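Local coordinates for protein AceL NrdHF-1-1 Intein (Metagenome, PDB 6ZGQ) that belongs to the class 3 split inteins, which excise themselves from a precursor and join the flanking sequences, and is represented here by a splice-inactive, linked variant, at residues Lys90-Ile102 / Ile110-His122. Residues are numbered along the deposited sequence; the frame is centred on the assembly and turned at random.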
loop_
_atom_site.group_PDB
_atom_site.type_symbol
_atom_site.label_atom_id
_atom_site.label_comp_id
_atom_site.label_asym_id
_atom_site.label_seq_id
_atom_site.Cartn_x
_atom_site.Cartn_y
_atom_site.Cartn_z
ATOM N N LYS A 90 -2.471 1.065 -12.562
ATOM C CA LYS A 90 -3.175 1.148 -13.853
ATOM C C LYS A 90 -2.911 -0.068 -14.759
ATOM O O LYS A 90 -3.714 -0.325 -15.666
ATOM C CB LYS A 90 -2.803 2.445 -14.592
ATOM C CG LYS A 90 -1.358 2.515 -15.071
ATOM C CD LYS A 90 -1.030 3.864 -15.682
ATOM C CE LYS A 90 0.284 3.828 -16.444
ATOM N NZ LYS A 90 0.885 5.182 -16.549
ATOM N N ASP A 91 -1.807 -0.792 -14.515
ATOM C CA ASP A 91 -1.388 -1.949 -15.326
ATOM C C ASP A 91 -1.809 -3.290 -14.712
ATOM O O ASP A 91 -1.790 -4.293 -15.426
ATOM C CB ASP A 91 0.137 -1.938 -15.551
ATOM C CG ASP A 91 0.592 -0.756 -16.384
ATOM O OD1 ASP A 91 -0.114 -0.411 -17.354
ATOM O OD2 ASP A 91 1.640 -0.166 -16.058
ATOM N N PHE A 92 -2.196 -3.308 -13.427
ATOM C CA PHE A 92 -2.446 -4.569 -12.698
ATOM C C PHE A 92 -3.629 -5.322 -13.307
ATOM O O PHE A 92 -4.725 -4.763 -13.435
ATOM C CB PHE A 92 -2.679 -4.354 -11.192
ATOM C CG PHE A 92 -2.824 -5.645 -10.423
ATOM C CD1 PHE A 92 -1.706 -6.367 -10.021
ATOM C CD2 PHE A 92 -4.078 -6.160 -10.133
ATOM C CE1 PHE A 92 -1.838 -7.561 -9.334
ATOM C CE2 PHE A 92 -4.214 -7.355 -9.450
ATOM C CZ PHE A 92 -3.092 -8.059 -9.050
ATOM N N GLU A 93 -3.380 -6.582 -13.686
ATOM C CA GLU A 93 -4.409 -7.508 -14.182
ATOM C C GLU A 93 -4.525 -8.671 -13.196
ATOM O O GLU A 93 -3.579 -9.444 -13.035
ATOM C CB GLU A 93 -4.077 -8.012 -15.599
ATOM C CG GLU A 93 -4.012 -6.910 -16.658
ATOM C CD GLU A 93 -5.356 -6.264 -17.007
ATOM O OE1 GLU A 93 -6.316 -6.340 -16.207
ATOM O OE2 GLU A 93 -5.448 -5.648 -18.096
ATOM N N PRO A 94 -5.679 -8.789 -12.503
ATOM C CA PRO A 94 -5.852 -9.869 -11.533
ATOM C C PRO A 94 -5.782 -11.246 -12.197
ATOM O O PRO A 94 -6.182 -11.395 -13.354
ATOM C CB PRO A 94 -7.243 -9.604 -10.920
ATOM C CG PRO A 94 -7.930 -8.677 -11.856
ATOM C CD PRO A 94 -6.858 -7.906 -12.571
ATOM N N SER A 95 -5.239 -12.214 -11.454
ATOM C CA SER A 95 -5.159 -13.625 -11.857
ATOM C C SER A 95 -5.161 -14.493 -10.589
ATOM O O SER A 95 -4.821 -13.995 -9.500
ATOM C CB SER A 95 -3.910 -13.885 -12.702
ATOM O OG SER A 95 -2.742 -13.442 -12.039
ATOM N N GLU A 96 -5.575 -15.754 -10.743
ATOM C CA GLU A 96 -5.694 -16.710 -9.633
ATOM C C GLU A 96 -4.333 -17.020 -8.991
ATOM O O GLU A 96 -4.306 -17.497 -7.852
ATOM C CB GLU A 96 -6.387 -17.991 -10.116
ATOM C CG GLU A 96 -7.823 -17.737 -10.554
ATOM C CD GLU A 96 -8.654 -18.996 -10.719
ATOM O OE1 GLU A 96 -8.135 -20.016 -11.218
ATOM O OE2 GLU A 96 -9.849 -18.957 -10.353
ATOM N N ASP A 97 -3.237 -16.717 -9.707
ATOM C CA ASP A 97 -1.856 -17.006 -9.271
ATOM C C ASP A 97 -1.136 -15.777 -8.686
ATOM O O ASP A 97 0.032 -15.902 -8.279
ATOM C CB ASP A 97 -1.039 -17.644 -10.421
ATOM C CG ASP A 97 -0.570 -16.635 -11.477
ATOM O OD1 ASP A 97 -1.284 -15.642 -11.743
ATOM O OD2 ASP A 97 0.519 -16.855 -12.051
ATOM N N LYS A 98 -1.820 -14.620 -8.648
ATOM C CA LYS A 98 -1.296 -13.381 -8.031
ATOM C C LYS A 98 -2.103 -13.065 -6.772
ATOM O O LYS A 98 -3.335 -13.007 -6.842
ATOM C CB LYS A 98 -1.377 -12.188 -8.995
ATOM C CG LYS A 98 -0.390 -12.213 -10.158
ATOM C CD LYS A 98 -0.590 -11.012 -11.067
ATOM C CE LYS A 98 -0.258 -11.324 -12.515
ATOM N NZ LYS A 98 -0.916 -10.348 -13.425
ATOM N N TYR A 99 -1.402 -12.839 -5.656
ATOM C CA TYR A 99 -1.996 -12.699 -4.320
ATOM C C TYR A 99 -1.570 -11.386 -3.680
ATOM O O TYR A 99 -0.370 -11.107 -3.635
ATOM C CB TYR A 99 -1.541 -13.861 -3.430
ATOM C CG TYR A 99 -1.957 -15.204 -3.968
ATOM C CD1 TYR A 99 -1.196 -15.859 -4.931
ATOM C CD2 TYR A 99 -3.121 -15.810 -3.533
ATOM C CE1 TYR A 99 -1.584 -17.089 -5.436
ATOM C CE2 TYR A 99 -3.520 -17.035 -4.032
ATOM C CZ TYR A 99 -2.749 -17.674 -4.980
ATOM O OH TYR A 99 -3.148 -18.893 -5.472
ATOM N N PHE A 100 -2.547 -10.593 -3.211
ATOM C CA PHE A 100 -2.293 -9.408 -2.376
ATOM C C PHE A 100 -1.981 -9.876 -0.948
ATOM O O PHE A 100 -2.387 -10.985 -0.563
ATOM C CB PHE A 100 -3.482 -8.432 -2.404
ATOM C CG PHE A 100 -3.659 -7.726 -3.721
ATOM C CD1 PHE A 100 -2.643 -6.938 -4.244
ATOM C CD2 PHE A 100 -4.849 -7.835 -4.431
ATOM C CE1 PHE A 100 -2.809 -6.277 -5.449
ATOM C CE2 PHE A 100 -5.014 -7.192 -5.645
ATOM C CZ PHE A 100 -3.996 -6.404 -6.149
ATOM N N ILE A 101 -1.258 -9.036 -0.199
ATOM C CA ILE A 101 -0.658 -9.391 1.096
ATOM C C ILE A 101 -1.375 -8.625 2.219
ATOM O O ILE A 101 -1.222 -7.401 2.309
ATOM C CB ILE A 101 0.862 -9.081 1.095
ATOM C CG1 ILE A 101 1.546 -9.730 -0.122
ATOM C CG2 ILE A 101 1.521 -9.548 2.393
ATOM C CD1 ILE A 101 2.972 -9.270 -0.367
ATOM N N ILE A 102 -2.173 -9.353 3.020
ATOM C CA ILE A 102 -2.858 -8.858 4.231
ATOM C C ILE A 102 -2.013 -9.274 5.448
ATOM O O ILE A 102 -1.436 -10.380 5.446
ATOM C CB ILE A 102 -4.303 -9.429 4.345
ATOM C CG1 ILE A 102 -5.175 -8.969 3.169
ATOM C CG2 ILE A 102 -4.967 -9.029 5.660
ATOM C CD1 ILE A 102 -6.499 -9.699 3.061
ATOM N N ILE A 110 0.976 -13.103 7.849
ATOM C CA ILE A 110 0.711 -12.857 6.419
ATOM C C ILE A 110 -0.426 -13.760 5.933
ATOM O O ILE A 110 -0.333 -14.990 6.078
ATOM C CB ILE A 110 1.956 -13.127 5.544
ATOM C CG1 ILE A 110 3.145 -12.271 5.999
ATOM C CG2 ILE A 110 1.625 -12.881 4.074
ATOM C CD1 ILE A 110 4.387 -12.452 5.154
ATOM N N LYS A 111 -1.468 -13.144 5.360
ATOM C CA LYS A 111 -2.577 -13.835 4.681
ATOM C C LYS A 111 -2.610 -13.401 3.218
ATOM O O LYS A 111 -2.753 -12.208 2.953
ATOM C CB LYS A 111 -3.922 -13.495 5.336
ATOM C CG LYS A 111 -5.122 -14.100 4.609
ATOM C CD LYS A 111 -6.336 -14.247 5.508
ATOM C CE LYS A 111 -7.335 -13.120 5.313
ATOM N NZ LYS A 111 -8.500 -13.333 6.209
ATOM N N ARG A 112 -2.469 -14.362 2.299
ATOM C CA ARG A 112 -2.410 -14.101 0.859
ATOM C C ARG A 112 -3.794 -14.390 0.275
ATOM O O ARG A 112 -4.292 -15.510 0.424
ATOM C CB ARG A 112 -1.310 -14.954 0.207
ATOM C CG ARG A 112 0.087 -14.614 0.715
ATOM C CD ARG A 112 0.857 -15.865 1.092
ATOM N NE ARG A 112 2.205 -15.569 1.580
ATOM C CZ ARG A 112 2.613 -15.686 2.842
ATOM N NH1 ARG A 112 1.784 -16.089 3.799
ATOM N NH2 ARG A 112 3.866 -15.388 3.152
ATOM N N ILE A 113 -4.413 -13.364 -0.324
ATOM C CA ILE A 113 -5.753 -13.464 -0.939
ATOM C C ILE A 113 -5.617 -13.366 -2.459
ATOM O O ILE A 113 -4.787 -12.589 -2.941
ATOM C CB ILE A 113 -6.732 -12.397 -0.384
ATOM C CG1 ILE A 113 -6.175 -10.973 -0.541
ATOM C CG2 ILE A 113 -7.040 -12.692 1.079
ATOM C CD1 ILE A 113 -7.241 -9.926 -0.759
ATOM N N LYS A 114 -6.399 -14.174 -3.188
ATOM C CA LYS A 114 -6.415 -14.167 -4.660
ATOM C C LYS A 114 -6.814 -12.771 -5.146
ATOM O O LYS A 114 -7.804 -12.225 -4.657
ATOM C CB LYS A 114 -7.380 -15.231 -5.210
ATOM C CG LYS A 114 -6.834 -16.649 -5.167
ATOM C CD LYS A 114 -7.868 -17.676 -5.590
ATOM C CE LYS A 114 -8.076 -17.687 -7.094
ATOM N NZ LYS A 114 -9.217 -18.571 -7.461
ATOM N N SER A 115 -6.017 -12.202 -6.061
ATOM C CA SER A 115 -6.265 -10.871 -6.634
ATOM C C SER A 115 -7.621 -10.834 -7.362
ATOM O O SER A 115 -8.232 -9.764 -7.441
ATOM C CB SER A 115 -5.131 -10.459 -7.575
ATOM O OG SER A 115 -4.879 -11.449 -8.549
ATOM N N THR A 116 -8.075 -11.991 -7.860
ATOM C CA THR A 116 -9.368 -12.138 -8.549
ATOM C C THR A 116 -10.553 -11.985 -7.576
ATOM O O THR A 116 -11.695 -11.926 -8.026
ATOM C CB THR A 116 -9.457 -13.490 -9.296
ATOM O OG1 THR A 116 -9.117 -14.553 -8.402
ATOM C CG2 THR A 116 -8.504 -13.520 -10.490
ATOM N N ASP A 117 -10.274 -11.918 -6.267
ATOM C CA ASP A 117 -11.296 -11.659 -5.225
ATOM C C ASP A 117 -11.360 -10.154 -4.920
ATOM O O ASP A 117 -12.101 -9.763 -4.027
ATOM C CB ASP A 117 -10.977 -12.383 -3.898
ATOM C CG ASP A 117 -11.211 -13.900 -3.937
ATOM O OD1 ASP A 117 -11.762 -14.433 -4.919
ATOM O OD2 ASP A 117 -10.839 -14.556 -2.948
ATOM N N VAL A 118 -10.579 -9.336 -5.641
ATOM C CA VAL A 118 -10.419 -7.892 -5.382
ATOM C C VAL A 118 -10.891 -7.118 -6.618
ATOM O O VAL A 118 -10.269 -7.219 -7.684
ATOM C CB VAL A 118 -8.943 -7.541 -5.055
ATOM C CG1 VAL A 118 -8.739 -6.042 -4.825
ATOM C CG2 VAL A 118 -8.466 -8.324 -3.837
ATOM N N LYS A 119 -12.005 -6.400 -6.451
ATOM C CA LYS A 119 -12.606 -5.516 -7.457
ATOM C C LYS A 119 -11.692 -4.287 -7.647
ATOM O O LYS A 119 -11.129 -3.789 -6.658
ATOM C CB LYS A 119 -14.007 -5.115 -6.964
ATOM C CG LYS A 119 -14.812 -4.173 -7.847
ATOM C CD LYS A 119 -16.224 -3.985 -7.304
ATOM C CE LYS A 119 -16.251 -3.115 -6.055
ATOM N NZ LYS A 119 -17.583 -3.139 -5.394
ATOM N N ILE A 120 -11.538 -3.835 -8.896
ATOM C CA ILE A 120 -10.721 -2.653 -9.238
ATOM C C ILE A 120 -11.618 -1.602 -9.905
ATOM O O ILE A 120 -12.249 -1.905 -10.927
ATOM C CB ILE A 120 -9.546 -3.007 -10.186
ATOM C CG1 ILE A 120 -8.761 -4.219 -9.662
ATOM C CG2 ILE A 120 -8.625 -1.800 -10.368
ATOM C CD1 ILE A 120 -7.736 -4.761 -10.637
ATOM N N THR A 121 -11.656 -0.399 -9.317
ATOM C CA THR A 121 -12.394 0.771 -9.841
ATOM C C THR A 121 -11.378 1.861 -10.184
ATOM O O THR A 121 -10.553 2.205 -9.327
ATOM C CB THR A 121 -13.396 1.295 -8.788
ATOM O OG1 THR A 121 -14.189 0.189 -8.348
ATOM C CG2 THR A 121 -14.314 2.384 -9.358
ATOM N N HIS A 122 -11.422 2.353 -11.433
ATOM C CA HIS A 122 -10.666 3.536 -11.890
ATOM C C HIS A 122 -11.671 4.688 -11.980
ATOM O O HIS A 122 -12.604 4.598 -12.770
ATOM C CB HIS A 122 -10.011 3.268 -13.255
ATOM C CG HIS A 122 -9.115 4.366 -13.733
ATOM N ND1 HIS A 122 -8.711 4.470 -15.045
ATOM C CD2 HIS A 122 -8.556 5.413 -13.082
ATOM C CE1 HIS A 122 -7.930 5.526 -15.180
ATOM N NE2 HIS A 122 -7.818 6.116 -14.003
HETATM O O HOH W 1 -11.024 -16.248 -9.758
#
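With OG held between its backbone N and carbonyl carbon (chi1 53°), Ser115 turns its hydroxyl into the mouth of the Ser95 to Lys98 type I turn. Phe92, whose CG lies opposite the backbone N (chi1 -175°), brings its ring edge to the same serine, Phe92 CZ 3.5 Å from Ser115 CB. Ser95 N donates to Ser115 OG at 3.0 Å, with an N-H...O angle of 157°. The hydroxyl also lies near two carbonyls, 2.7 Å from Ser95 O and 2.8 Å from Lys98 O, and Lys98 O accepts the backbone N of Ser115. Ser115 follows strand 109-114 directly and begins the 3-10 segment 115-117. Phe100 lays CZ over one face of the Phe92 ring, offset toward the rim, and its edge atom CD2 lies 3.7 Å from Val118 CG2; Phe66 stacks on Phe100. On the sheet face that carries Phe100, the Ile102 and Ile113 side chains cross at about a right angle. Lys114 runs alongside Glu96 into a weak salt bridge, NZ to OE2 3.0 Å, and a water links OE2 to Thr116 OG1. The buried Ser115 hydroxyl, bound to main-chain groups beside aromatic rings, probably helps hold the turn against the 3-10 segment.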